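Long-range contacts in beta-lactamase II (PDB 6V72), which probably hydrolyses beta-lactams to substituted beta-amino acids, as a zinc-dependent class B enzyme: residues R157-G162 and V209-A214; G163-D168 and G182-K187. All blocks are in the same frame, centred on the assembly; numbering follows the deposited sequence. Where two conformers were deposited one is given.

Interaction 1. Residues R157-G162 and V209-A214; sequences RLYYPG and VRNFAA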
loop_
_atom_site.group_PDB
_atom_site.type_symbol
_atom_site.label_atom_id
_atom_site.label_comp_id
_atom_site.label_asym_id
_atom_site.label_seq_id
_atom_site.Cartn_x
_atom_site.Cartn_y
_atom_site.Cartn_z
ATOM N N ARG A 157 -23.359 -17.960 0.718
ATOM C CA ARG A 157 -24.047 -17.030 -0.164
ATOM C C ARG A 157 -22.994 -16.137 -0.795
ATOM O O ARG A 157 -22.243 -15.457 -0.087
ATOM C CB ARG A 157 -25.091 -16.226 0.601
ATOM C CG ARG A 157 -26.177 -17.116 1.208
ATOM C CD ARG A 157 -26.982 -17.854 0.156
ATOM N NE ARG A 157 -28.212 -18.393 0.738
ATOM C CZ ARG A 157 -28.487 -19.690 0.875
ATOM N NH1 ARG A 157 -29.622 -20.055 1.443
ATOM N NH2 ARG A 157 -27.652 -20.620 0.429
ATOM N N LEU A 158 -22.912 -16.172 -2.116
ATOM C CA LEU A 158 -21.885 -15.439 -2.855
ATOM C C LEU A 158 -22.402 -14.072 -3.287
ATOM O O LEU A 158 -23.489 -13.978 -3.866
ATOM C CB LEU A 158 -21.482 -16.218 -4.101
ATOM C CG LEU A 158 -20.504 -17.367 -3.973
ATOM C CD1 LEU A 158 -20.759 -18.240 -2.793
ATOM C CD2 LEU A 158 -20.612 -18.147 -5.271
ATOM N N TYR A 159 -21.606 -13.028 -3.048
ATOM C CA TYR A 159 -22.026 -11.655 -3.293
ATOM C C TYR A 159 -20.907 -10.878 -3.977
ATOM O O TYR A 159 -19.780 -10.818 -3.464
ATOM C CB TYR A 159 -22.407 -10.963 -1.971
ATOM C CG TYR A 159 -22.914 -9.558 -2.197
ATOM C CD1 TYR A 159 -24.155 -9.332 -2.774
ATOM C CD2 TYR A 159 -22.142 -8.453 -1.842
ATOM C CE1 TYR A 159 -24.612 -8.046 -2.991
ATOM C CE2 TYR A 159 -22.581 -7.178 -2.052
ATOM C CZ TYR A 159 -23.814 -6.965 -2.622
ATOM O OH TYR A 159 -24.259 -5.659 -2.823
ATOM N N TYR A 160 -21.228 -10.263 -5.114
ATOM C CA TYR A 160 -20.282 -9.394 -5.809
ATOM C C TYR A 160 -20.607 -7.964 -5.421
ATOM O O TYR A 160 -21.678 -7.464 -5.804
ATOM C CB TYR A 160 -20.388 -9.564 -7.329
ATOM C CG TYR A 160 -19.555 -8.551 -8.080
ATOM C CD1 TYR A 160 -18.200 -8.378 -7.790
ATOM C CD2 TYR A 160 -20.124 -7.751 -9.059
ATOM C CE1 TYR A 160 -17.443 -7.455 -8.466
ATOM C CE2 TYR A 160 -19.361 -6.813 -9.737
ATOM C CZ TYR A 160 -18.019 -6.670 -9.431
ATOM O OH TYR A 160 -17.243 -5.733 -10.099
ATOM N N PRO A 161 -19.744 -7.273 -4.659
ATOM C CA PRO A 161 -20.086 -5.931 -4.167
ATOM C C PRO A 161 -19.734 -4.811 -5.122
ATOM O O PRO A 161 -20.116 -3.664 -4.858
ATOM C CB PRO A 161 -19.240 -5.819 -2.893
ATOM C CG PRO A 161 -17.946 -6.568 -3.264
ATOM C CD PRO A 161 -18.481 -7.778 -4.075
ATOM N N GLY A 162 -19.018 -5.093 -6.201
ATOM C CA GLY A 162 -18.429 -4.064 -7.032
ATOM C C GLY A 162 -16.921 -4.046 -6.884
ATOM O O GLY A 162 -16.337 -4.735 -6.045
ATOM N N VAL A 209 -17.621 -1.445 -0.403
ATOM C CA VAL A 209 -17.626 -1.852 1.000
ATOM C C VAL A 209 -19.011 -1.637 1.612
ATOM O O VAL A 209 -19.506 -2.481 2.364
ATOM C CB VAL A 209 -16.529 -1.104 1.786
ATOM C CG1 VAL A 209 -16.620 -1.400 3.288
ATOM C CG2 VAL A 209 -15.161 -1.510 1.286
ATOM N N ARG A 210 -19.671 -0.516 1.289
ATOM C CA ARG A 210 -21.023 -0.311 1.797
ATOM C C ARG A 210 -21.956 -1.400 1.309
ATOM O O ARG A 210 -22.861 -1.828 2.039
ATOM C CB ARG A 210 -21.567 1.046 1.356
ATOM C CG ARG A 210 -20.805 2.258 1.897
ATOM C CD ARG A 210 -21.564 3.553 1.544
ATOM N NE ARG A 210 -20.721 4.702 1.862
ATOM C CZ ARG A 210 -20.020 5.399 0.972
ATOM N NH1 ARG A 210 -20.118 5.130 -0.329
ATOM N NH2 ARG A 210 -19.225 6.380 1.388
ATOM N N ASN A 211 -21.794 -1.817 0.044
ATOM C CA ASN A 211 -22.641 -2.870 -0.515
ATOM C C ASN A 211 -22.450 -4.184 0.238
ATOM O O ASN A 211 -23.419 -4.869 0.563
ATOM C CB ASN A 211 -22.314 -3.058 -1.995
ATOM C CG ASN A 211 -22.757 -1.870 -2.850
ATOM O OD1 ASN A 211 -23.601 -1.062 -2.437
ATOM N ND2 ASN A 211 -22.215 -1.782 -4.050
ATOM N N PHE A 212 -21.193 -4.549 0.508
ATOM C CA PHE A 212 -20.897 -5.743 1.309
ATOM C C PHE A 212 -21.540 -5.659 2.689
ATOM O O PHE A 212 -22.154 -6.627 3.162
ATOM C CB PHE A 212 -19.374 -5.911 1.425
ATOM C CG PHE A 212 -18.929 -6.964 2.415
ATOM C CD1 PHE A 212 -19.053 -8.313 2.122
ATOM C CD2 PHE A 212 -18.359 -6.599 3.625
ATOM C CE1 PHE A 212 -18.617 -9.284 3.033
ATOM C CE2 PHE A 212 -17.920 -7.558 4.540
ATOM C CZ PHE A 212 -18.055 -8.905 4.239
ATOM N N ALA A 213 -21.388 -4.509 3.358
ATOM C CA ALA A 213 -21.961 -4.347 4.696
ATOM C C ALA A 213 -23.475 -4.522 4.674
ATOM O O ALA A 213 -24.054 -5.089 5.609
ATOM C CB ALA A 213 -21.594 -2.973 5.255
ATOM N N ALA A 214 -24.132 -4.049 3.609
ATOM C CA ALA A 214 -25.583 -4.157 3.503
ATOM C C ALA A 214 -26.035 -5.538 3.062
ATOM O O ALA A 214 -27.164 -5.939 3.369
ATOM C CB ALA A 214 -26.113 -3.115 2.511
#

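Interaction 2. Residues G163-D168 and G182-K187; sequences GAHTRD and GGCMIK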
loop_
_atom_site.group_PDB
_atom_site.type_symbol
_atom_site.label_atom_id
_atom_site.label_comp_id
_atom_site.label_asym_id
_atom_site.label_seq_id
_atom_site.Cartn_x
_atom_site.Cartn_y
_atom_site.Cartn_z
ATOM N N GLY A 163 -16.290 -3.205 -7.702
ATOM C CA GLY A 163 -14.838 -3.122 -7.693
ATOM C C GLY A 163 -14.301 -2.533 -6.398
ATOM O O GLY A 163 -14.882 -1.620 -5.809
ATOM N N ALA A 164 -13.159 -3.046 -5.963
ATOM C CA ALA A 164 -12.539 -2.504 -4.760
ATOM C C ALA A 164 -11.057 -2.857 -4.787
ATOM O O ALA A 164 -10.290 -2.208 -5.496
ATOM C CB ALA A 164 -13.237 -3.032 -3.506
ATOM N N HIS A 165 -10.650 -3.906 -4.069
ATOM C CA HIS A 165 -9.243 -4.302 -4.100
ATOM C C HIS A 165 -8.839 -4.736 -5.507
ATOM O O HIS A 165 -7.717 -4.449 -5.972
ATOM C CB HIS A 165 -8.994 -5.413 -3.087
ATOM C CG HIS A 165 -7.602 -5.962 -3.110
ATOM N ND1 HIS A 165 -6.572 -5.401 -2.387
ATOM C CD2 HIS A 165 -7.076 -7.039 -3.742
ATOM C CE1 HIS A 165 -5.465 -6.098 -2.586
ATOM N NE2 HIS A 165 -5.744 -7.096 -3.408
ATOM N N THR A 166 -9.748 -5.416 -6.200
ATOM C CA THR A 166 -9.677 -5.662 -7.631
ATOM C C THR A 166 -11.042 -5.382 -8.238
ATOM O O THR A 166 -12.040 -5.266 -7.534
ATOM C CB THR A 166 -9.261 -7.099 -7.954
ATOM O OG1 THR A 166 -10.256 -7.998 -7.440
ATOM C CG2 THR A 166 -7.929 -7.418 -7.337
ATOM N N ARG A 167 -11.090 -5.330 -9.572
ATOM C CA ARG A 167 -12.354 -5.057 -10.253
ATOM C C ARG A 167 -13.386 -6.131 -9.954
ATOM O O ARG A 167 -14.589 -5.849 -9.852
ATOM C CB ARG A 167 -12.137 -4.970 -11.768
ATOM C CG ARG A 167 -13.386 -4.505 -12.551
ATOM C CD ARG A 167 -13.221 -4.629 -14.070
ATOM N NE ARG A 167 -13.021 -6.028 -14.442
ATOM C CZ ARG A 167 -12.572 -6.453 -15.622
ATOM N NH1 ARG A 167 -12.295 -5.574 -16.594
ATOM N NH2 ARG A 167 -12.411 -7.765 -15.822
ATOM N N ASP A 168 -12.941 -7.376 -9.832
ATOM C CA ASP A 168 -13.872 -8.493 -9.807
ATOM C C ASP A 168 -13.856 -9.239 -8.472
ATOM O O ASP A 168 -14.333 -10.377 -8.401
ATOM C CB ASP A 168 -13.563 -9.430 -10.974
ATOM C CG ASP A 168 -13.545 -8.694 -12.342
ATOM O OD1 ASP A 168 -14.506 -7.940 -12.664
ATOM O OD2 ASP A 168 -12.554 -8.856 -13.091
ATOM N N GLY A 182 -14.820 -11.205 3.779
ATOM C CA GLY A 182 -14.607 -10.097 2.879
ATOM C C GLY A 182 -13.456 -10.259 1.924
ATOM O O GLY A 182 -13.166 -9.330 1.173
ATOM N N GLY A 183 -12.787 -11.406 1.908
ATOM C CA GLY A 183 -11.676 -11.574 0.985
ATOM C C GLY A 183 -10.584 -10.533 1.189
ATOM O O GLY A 183 -10.256 -10.152 2.308
ATOM N N CYS A 184 -9.994 -10.070 0.086
ATOM C CA CYS A 184 -8.930 -9.081 0.166
ATOM C C CYS A 184 -9.446 -7.659 0.233
ATOM O O CYS A 184 -8.640 -6.734 0.363
ATOM C CB CYS A 184 -7.983 -9.200 -1.019
ATOM S SG CYS A 184 -6.799 -10.599 -0.899
HETATM N N MSE A 185 -10.753 -7.469 0.176
HETATM C CA MSE A 185 -11.315 -6.143 0.170
HETATM C C MSE A 185 -11.378 -5.541 1.576
HETATM O O MSE A 185 -11.221 -4.333 1.749
HETATM C CB MSE A 185 -12.687 -6.219 -0.465
HETATM C CG MSE A 185 -13.560 -5.037 -0.300
HETATM SE SE MSE A 185 -15.169 -5.534 -1.266
HETATM C CE MSE A 185 -14.669 -7.297 -1.929
ATOM N N ILE A 186 -11.601 -6.398 2.578
ATOM C CA ILE A 186 -11.792 -5.969 3.961
ATOM C C ILE A 186 -10.474 -6.111 4.698
ATOM O O ILE A 186 -9.786 -7.146 4.579
ATOM C CB ILE A 186 -12.909 -6.785 4.642
ATOM C CG1 ILE A 186 -14.234 -6.585 3.896
ATOM C CG2 ILE A 186 -13.076 -6.399 6.127
ATOM C CD1 ILE A 186 -14.786 -5.146 3.960
ATOM N N LYS A 187 -10.105 -5.056 5.423
ATOM C CA LYS A 187 -8.894 -4.976 6.224
ATOM C C LYS A 187 -9.257 -4.873 7.694
ATOM O O LYS A 187 -10.415 -4.651 8.059
ATOM C CB LYS A 187 -8.056 -3.752 5.844
ATOM C CG LYS A 187 -7.771 -3.579 4.391
ATOM C CD LYS A 187 -7.233 -4.828 3.742
ATOM C CE LYS A 187 -6.732 -4.454 2.377
ATOM N NZ LYS A 187 -6.507 -5.627 1.513
HETATM O O HOH W 1 -7.162 -3.433 -0.682
#

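Interaction 1. Residues R157-G162 and V209-A214
P161 and N211 bring the loop that follows strand 157-159 and helix 205-215 closest together, their CA atoms 5.4 Å apart. The one hydrogen bond across the contact joins the same two residues: N211 ND2 donates to P161 O over 2.9 Å. Its N-H...O angle of 175° makes it nearly straight, and the acceptor lies in the amide plane of N211, although the donor is tilted from the carbonyl plane. At the other end of that amide, OD1 is held by Q207 one turn earlier in the helix, so both polar atoms are engaged and the rotation of the group is fixed.

Y159 reaches the helix with CG anti to its backbone N (chi1 -177°). Its ring meets the backbone between N211 and F212 obliquely, CE2 lying 3.6 Å from N211 O, while the hydroxyl OH rests 3.4 Å from N211 CB. Ring and amide planes stand almost perpendicular, 88° apart. P161 adds the apolar part: its CB sits 4.3 Å from F212 CB, at the root of a phenyl that leads away toward T171 and I186. The geometry joins a helix to an edge strand of the smaller, four-stranded sheet, as expected for the outer helical layer of the metallo-beta-lactamase alpha-beta/beta-alpha sandwich, at the start of the loop that carries the zinc ligand H165.

Interaction 2. Residues G163-D168 and G182-K187
K187 NZ, 3.9 Å from H165 ND1, is gripped from two directions. It donates to C184 O within its own segment over 2.7 Å, with a C=O...N angle of 152°, and gives a weak hydrogen bond of 3.2 Å from NZ to a water. The same water meets H165 ND1 at 2.7 Å, lying in the plane of the imidazole at its edge, and so bridges two side chains that make no direct bond. The lysine reaches this position through a bend at chi2 (-50°), which brings its amino group nearer H165; the side chains of H165 and K187 cross at about a right angle.

One face of the imidazole is covered by C184. Its CB stands over the ring, offset toward the rim, 3.6 Å from H165 CD2, a CH-pi contact only 20° off the ring normal. SG lies farther off and obliquely; the cysteine side chain also touches H96. One residue earlier in the chain than the histidine, A164 CB packs 3.8 Å from CG of selenomethionine M185, in the one of its two deposited conformers described here. Y205 of helix 205-215 borders the same loop, touched by the side chains of both A164 and H165, and its hydroxyl is hydrogen-bonded to M185 O.

No zinc is bound to this chain in the model, but both main residues are known zinc ligands of this protein: H165 serves one metal with H96 and H98, and C184 another with D100 and H226. Two loops that bring a histidine and a cysteine side by side in this way are characteristic of the dinuclear zinc site of subclass B1 metallo-beta-lactamases.

How the interactions relate
Interaction 2 is nested within the chain loop closed by interaction 1, and their centres lie 10 Å apart. Both are buried, yet they differ in chemistry. The contact of 157-162 with helix 205-215 combines a direct hydrogen bond with apolar packing, whereas 163-168 and 182-187 share no direct hydrogen bond and meet through a ring face, an apolar pair and a bridging water beside the zinc-ligand residues. The two are continuous: Y160 OH lies 2.7 Å from R167 O, a probable hydrogen bond, and F212 CE2 packs 3.9 Å from I186 CG1. Helix 205-215 also backs interaction 2, with Y205 and S208 against A164, so one helix borders both the sheet edge and the zinc-ligand loops.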